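Local coordinates for ricin B-like lectin (Macrolepiota procera, PDB 4J2S), which probably serves as a carbohydrate-binding lectin of the ricin B type, with a beta-galactose-binding site on its beta-trefoil fold, at residues V20-G25 / I32-H37. Sequence-based numbering, arbitrary orientation.
Sequences VIDLSG and IGYPYH. With GAL (beta-D-galactopyranose), chain B; MAG (methyl 2-acetamido-2-deoxy-beta-D-glucopyranoside), chain C.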
ATOM      1  N   VAL A  20      -0.209  -9.456   0.779  1.00 10.81           N
ATOM      2  CA  VAL A  20      -0.998  -8.230   0.623  1.00 10.50           C
ATOM      3  C   VAL A  20      -0.690  -7.217   1.707  1.00  9.59           C
ATOM      4  O   VAL A  20      -0.182  -7.538   2.803  1.00 11.21           O
ATOM      5  CB  VAL A  20      -2.519  -8.492   0.586  1.00 12.22           C
ATOM      6  CG1 VAL A  20      -2.837  -9.547  -0.452  1.00 12.03           C
ATOM      7  CG2 VAL A  20      -2.994  -8.980   1.927  1.00 12.24           C
ATOM      8  N   ILE A  21      -1.090  -5.983   1.424  1.00  9.10           N
ATOM      9  CA  ILE A  21      -0.946  -4.898   2.384  1.00  9.06           C
ATOM     10  C   ILE A  21      -2.007  -5.118   3.470  1.00  9.71           C
ATOM     11  O   ILE A  21      -3.217  -5.110   3.209  1.00 10.98           O
ATOM     12  CB  ILE A  21      -1.105  -3.539   1.703  1.00  9.91           C
ATOM     13  CG1 ILE A  21      -0.055  -3.359   0.588  1.00 11.21           C
ATOM     14  CG2 ILE A  21      -1.081  -2.421   2.729  1.00 11.85           C
ATOM     15  CD1 ILE A  21      -0.025  -1.959   0.044  1.00 11.88           C
ATOM     16  N   ASP A  22      -1.538  -5.164   4.715  1.00 10.64           N
ATOM     17  CA  ASP A  22      -2.315  -5.684   5.842  1.00 10.57           C
ATOM     18  C   ASP A  22      -2.068  -4.760   7.020  1.00 10.45           C
ATOM     19  O   ASP A  22      -0.923  -4.382   7.316  1.00 10.82           O
ATOM     20  CB  ASP A  22      -1.845  -7.099   6.092  1.00 11.15           C
ATOM     21  CG  ASP A  22      -2.483  -7.774   7.294  1.00 12.50           C
ATOM     22  OD1 ASP A  22      -2.360  -7.232   8.395  1.00 11.74           O
ATOM     23  OD2 ASP A  22      -2.936  -8.937   7.164  1.00 11.76           O
ATOM     24  N   LEU A  23      -3.156  -4.267   7.583  1.00 11.42           N
ATOM     25  CA  LEU A  23      -3.122  -3.552   8.834  1.00 11.74           C
ATOM     26  C   LEU A  23      -3.010  -4.520   9.980  1.00 12.85           C
ATOM     27  O   LEU A  23      -3.946  -5.266  10.299  1.00 13.06           O
ATOM     28  CB  LEU A  23      -4.351  -2.666   8.983  1.00 12.17           C
ATOM     29  CG  LEU A  23      -4.468  -1.894  10.293  1.00 14.43           C
ATOM     30  CD1 LEU A  23      -3.292  -1.005  10.453  1.00 16.62           C
ATOM     31  CD2 LEU A  23      -5.762  -1.085  10.282  1.00 15.39           C
ATOM     32  N   SER A  24      -1.829  -4.558  10.577  1.00 12.96           N
ATOM     33  CA  SER A  24      -1.493  -5.580  11.554  1.00 14.34           C
ATOM     34  C   SER A  24      -2.530  -5.733  12.642  1.00 14.26           C
ATOM     35  O   SER A  24      -2.833  -4.776  13.359  1.00 15.56           O
ATOM     36  CB  SER A  24      -0.178  -5.222  12.235  1.00 15.39           C
ATOM     37  OG  SER A  24       0.131  -6.244  13.192  1.00 18.54           O
ATOM     38  N   GLY A  25      -2.939  -6.982  12.859  1.00 15.09           N
ATOM     39  CA  GLY A  25      -3.831  -7.296  13.960  1.00 15.96           C
ATOM     40  C   GLY A  25      -3.115  -7.220  15.292  1.00 17.01           C
ATOM     41  O   GLY A  25      -3.765  -7.228  16.324  1.00 20.82           O
ATOM     42  N   ILE A  32       1.955  -4.152   7.149  1.00 11.74           N
ATOM     43  CA  ILE A  32       2.801  -5.328   6.888  1.00 10.90           C
ATOM     44  C   ILE A  32       2.346  -6.035   5.618  1.00 10.35           C
ATOM     45  O   ILE A  32       1.208  -5.878   5.176  1.00 10.97           O
ATOM     46  CB  ILE A  32       2.739  -6.324   8.053  1.00 11.89           C
ATOM     47  CG1 ILE A  32       1.304  -6.803   8.332  1.00 13.09           C
ATOM     48  CG2 ILE A  32       3.328  -5.673   9.282  1.00 10.83           C
ATOM     49  CD1 ILE A  32       1.170  -7.934   9.347  1.00 13.87           C
ATOM     50  N   GLY A  33       3.205  -6.889   5.095  1.00 10.74           N
ATOM     51  CA  GLY A  33       2.813  -7.877   4.150  1.00 10.33           C
ATOM     52  C   GLY A  33       2.324  -9.119   4.846  1.00 11.48           C
ATOM     53  O   GLY A  33       3.014  -9.632   5.736  1.00 12.16           O
ATOM     54  N   TYR A  34       1.205  -9.667   4.378  1.00 10.81           N
ATOM     55  CA  TYR A  34       0.661 -10.866   5.017  1.00 10.89           C
ATOM     56  C   TYR A  34      -0.099 -11.667   3.969  1.00 11.46           C
ATOM     57  O   TYR A  34      -0.748 -11.088   3.101  1.00 10.47           O
ATOM     58  CB  TYR A  34      -0.236 -10.440   6.182  1.00 11.00           C
ATOM     59  CG  TYR A  34      -0.458 -11.471   7.253  1.00 11.68           C
ATOM     60  CD1 TYR A  34       0.432 -11.601   8.291  1.00 12.34           C
ATOM     61  CD2 TYR A  34      -1.579 -12.271   7.259  1.00 11.71           C
ATOM     62  CE1 TYR A  34       0.198 -12.479   9.334  1.00 13.51           C
ATOM     63  CE2 TYR A  34      -1.779 -13.218   8.235  1.00 13.21           C
ATOM     64  CZ  TYR A  34      -0.877 -13.311   9.271  1.00 12.64           C
ATOM     65  OH  TYR A  34      -1.128 -14.170  10.337  1.00 16.42           O
ATOM     66  N   PRO A  35      -0.186 -12.996   4.149  1.00 11.70           N
ATOM     67  CA  PRO A  35      -1.012 -13.765   3.241  1.00 12.11           C
ATOM     68  C   PRO A  35      -2.475 -13.342   3.304  1.00 11.26           C
ATOM     69  O   PRO A  35      -3.002 -13.114   4.389  1.00 12.18           O
ATOM     70  CB  PRO A  35      -0.834 -15.203   3.751  1.00 12.83           C
ATOM     71  CG  PRO A  35       0.548 -15.223   4.287  1.00 15.88           C
ATOM     72  CD  PRO A  35       0.698 -13.861   4.938  1.00 12.16           C
ATOM     73  N   TYR A  36      -3.146 -13.318   2.152  1.00 11.49           N
ATOM     74  CA  TYR A  36      -4.496 -12.875   2.098  1.00 10.71           C
ATOM     75  C   TYR A  36      -5.450 -13.933   2.641  1.00 11.00           C
ATOM     76  O   TYR A  36      -5.495 -15.087   2.145  1.00 12.31           O
ATOM     77  CB  TYR A  36      -4.894 -12.539   0.662  1.00 12.04           C
ATOM     78  CG  TYR A  36      -6.247 -11.903   0.531  1.00 12.62           C
ATOM     79  CD1 TYR A  36      -6.498 -10.666   1.117  1.00 11.58           C
ATOM     80  CD2 TYR A  36      -7.249 -12.501  -0.222  1.00 12.34           C
ATOM     81  CE1 TYR A  36      -7.732 -10.071   1.040  1.00 12.52           C
ATOM     82  CE2 TYR A  36      -8.481 -11.908  -0.319  1.00 11.81           C
ATOM     83  CZ  TYR A  36      -8.710 -10.664   0.263  1.00 13.61           C
ATOM     84  OH  TYR A  36      -9.925 -10.003   0.235  1.00 14.74           O
ATOM     85  N   HIS A  37      -6.298 -13.507   3.577  1.00 14.09           N
ATOM     86  CA  HIS A  37      -7.355 -14.372   4.119  1.00 12.45           C
ATOM     87  C   HIS A  37      -8.696 -13.664   4.108  1.00 13.83           C
ATOM     88  O   HIS A  37      -9.586 -14.011   4.888  1.00 15.71           O
ATOM     89  CB  HIS A  37      -6.983 -14.859   5.519  1.00 12.99           C
ATOM     90  CG  HIS A  37      -6.701 -13.757   6.495  1.00 13.50           C
ATOM     91  ND1 HIS A  37      -7.700 -13.092   7.177  1.00 15.93           N
ATOM     92  CD2 HIS A  37      -5.544 -13.184   6.882  1.00 13.24           C
ATOM     93  CE1 HIS A  37      -7.161 -12.172   7.960  1.00 16.44           C
ATOM     94  NE2 HIS A  37      -5.858 -12.176   7.761  1.00 15.08           N
TER
HETATM   95  C1  GAL B   2      -3.695 -11.049  12.637  1.00 23.89           C
HETATM   96  C2  GAL B   2      -4.430 -10.641  11.364  1.00 18.18           C
HETATM   97  C3  GAL B   2      -3.528 -10.768  10.160  1.00 13.30           C
HETATM   98  C4  GAL B   2      -2.260  -9.981  10.422  1.00 14.64           C
HETATM   99  C5  GAL B   2      -1.606 -10.500  11.690  1.00 19.32           C
HETATM  100  C6  GAL B   2      -0.321  -9.781  12.077  1.00 24.01           C
HETATM  101  O2  GAL B   2      -5.568 -11.479  11.210  1.00 18.03           O
HETATM  102  O3  GAL B   2      -4.220 -10.318   8.984  1.00 12.70           O
HETATM  103  O4  GAL B   2      -2.557  -8.609  10.599  1.00 14.76           O
HETATM  104  O5  GAL B   2      -2.486 -10.356  12.793  1.00 22.59           O
HETATM  105  O6  GAL B   2       0.268 -10.334  13.259  1.00 27.50           O
HETATM  106  C1  MAG C   1      -4.647 -11.570  17.714  1.00 53.66           C
HETATM  107  C2  MAG C   1      -3.274 -11.611  17.114  1.00 62.96           C
HETATM  108  C3  MAG C   1      -3.325 -10.827  15.838  1.00 48.80           C
HETATM  109  C4  MAG C   1      -4.263 -11.577  14.904  1.00 36.47           C
HETATM  110  C5  MAG C   1      -5.612 -11.882  15.545  1.00 41.32           C
HETATM  111  C6  MAG C   1      -6.355 -12.960  14.775  1.00 40.10           C
HETATM  112  C7  MAG C   1      -2.161 -10.123  18.679  1.00161.15           C
HETATM  113  C8  MAG C   1      -0.941  -9.911  19.455  1.00437.06           C
HETATM  114  N2  MAG C   1      -2.184 -11.155  17.974  1.00108.68           N
HETATM  115  O1  MAG C   1      -4.655 -12.055  19.067  1.00 43.39           O
HETATM  116  O3  MAG C   1      -2.016 -10.770  15.299  1.00 38.16           O
HETATM  117  O4  MAG C   1      -4.525 -10.806  13.745  1.00 26.12           O
HETATM  118  O5  MAG C   1      -5.483 -12.372  16.895  1.00 37.49           O
HETATM  119  O6  MAG C   1      -5.553 -14.123  14.697  1.00 42.49           O
HETATM  120  O7  MAG C   1      -3.087  -9.349  18.722  1.00165.38           O
HETATM  121  CM  MAG C   1      -5.949 -12.047  19.662  1.00 36.62           C
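Asp22 and Tyr34 run alongside each other, both directed at the galactose, OD2 of the aspartate 3.2 Å from the tyrosine CB, with carboxylate and ring planes 49° apart. Together they seat the galactose. Its C4 sits 3.6 Å above the centre of the Tyr34 ring, and the C3-C4-C5 side of the sugar lies over that face, with Tyr34 CE2 near C3 and CE1 near C5, the CH-pi packing usual for galactose on an aromatic ring. The carboxylate takes one sugar hydroxyl on each oxygen: O4 of GAL donates to Asp22 OD1 and O3 to OD2, both at 2.6 Å. Each hydroxyl oxygen also accepts a hydrogen bond from the protein, O4 from the backbone N of Gly25 and O3 from NE2 of His37, which meets it in the ring plane over a nearly straight bond (173°). The carboxylate, aromatic platform and neighbouring donors make the galactose site characteristic of ricin-type beta-trefoil lectins, here built on the hairpin of strands 20-23 and 31-34. At the galactose C6, Ile32 brings CD1 to 3.6 Å; with chi1 at 58° CG1 is tucked between N and C of its own backbone, and the extended end runs alongside Asp22 OD1 to the sugar. Behind the sugar, Asp22 and Ile32 form a hydrogen-bonded antiparallel pair, as do Val20 and Tyr34, which puts the side chains of all four on the same face of the sheet. Farther along, Val20 CG1 packs on Tyr36 CB at 3.8 Å. In the second shell, Gln42 donates from NE2 to Asp22 OD2 and accepts at OE1 from the backbone N of His37, while Asn41 ND2 is hydrogen-bonded to the galactose and to Leu23 O.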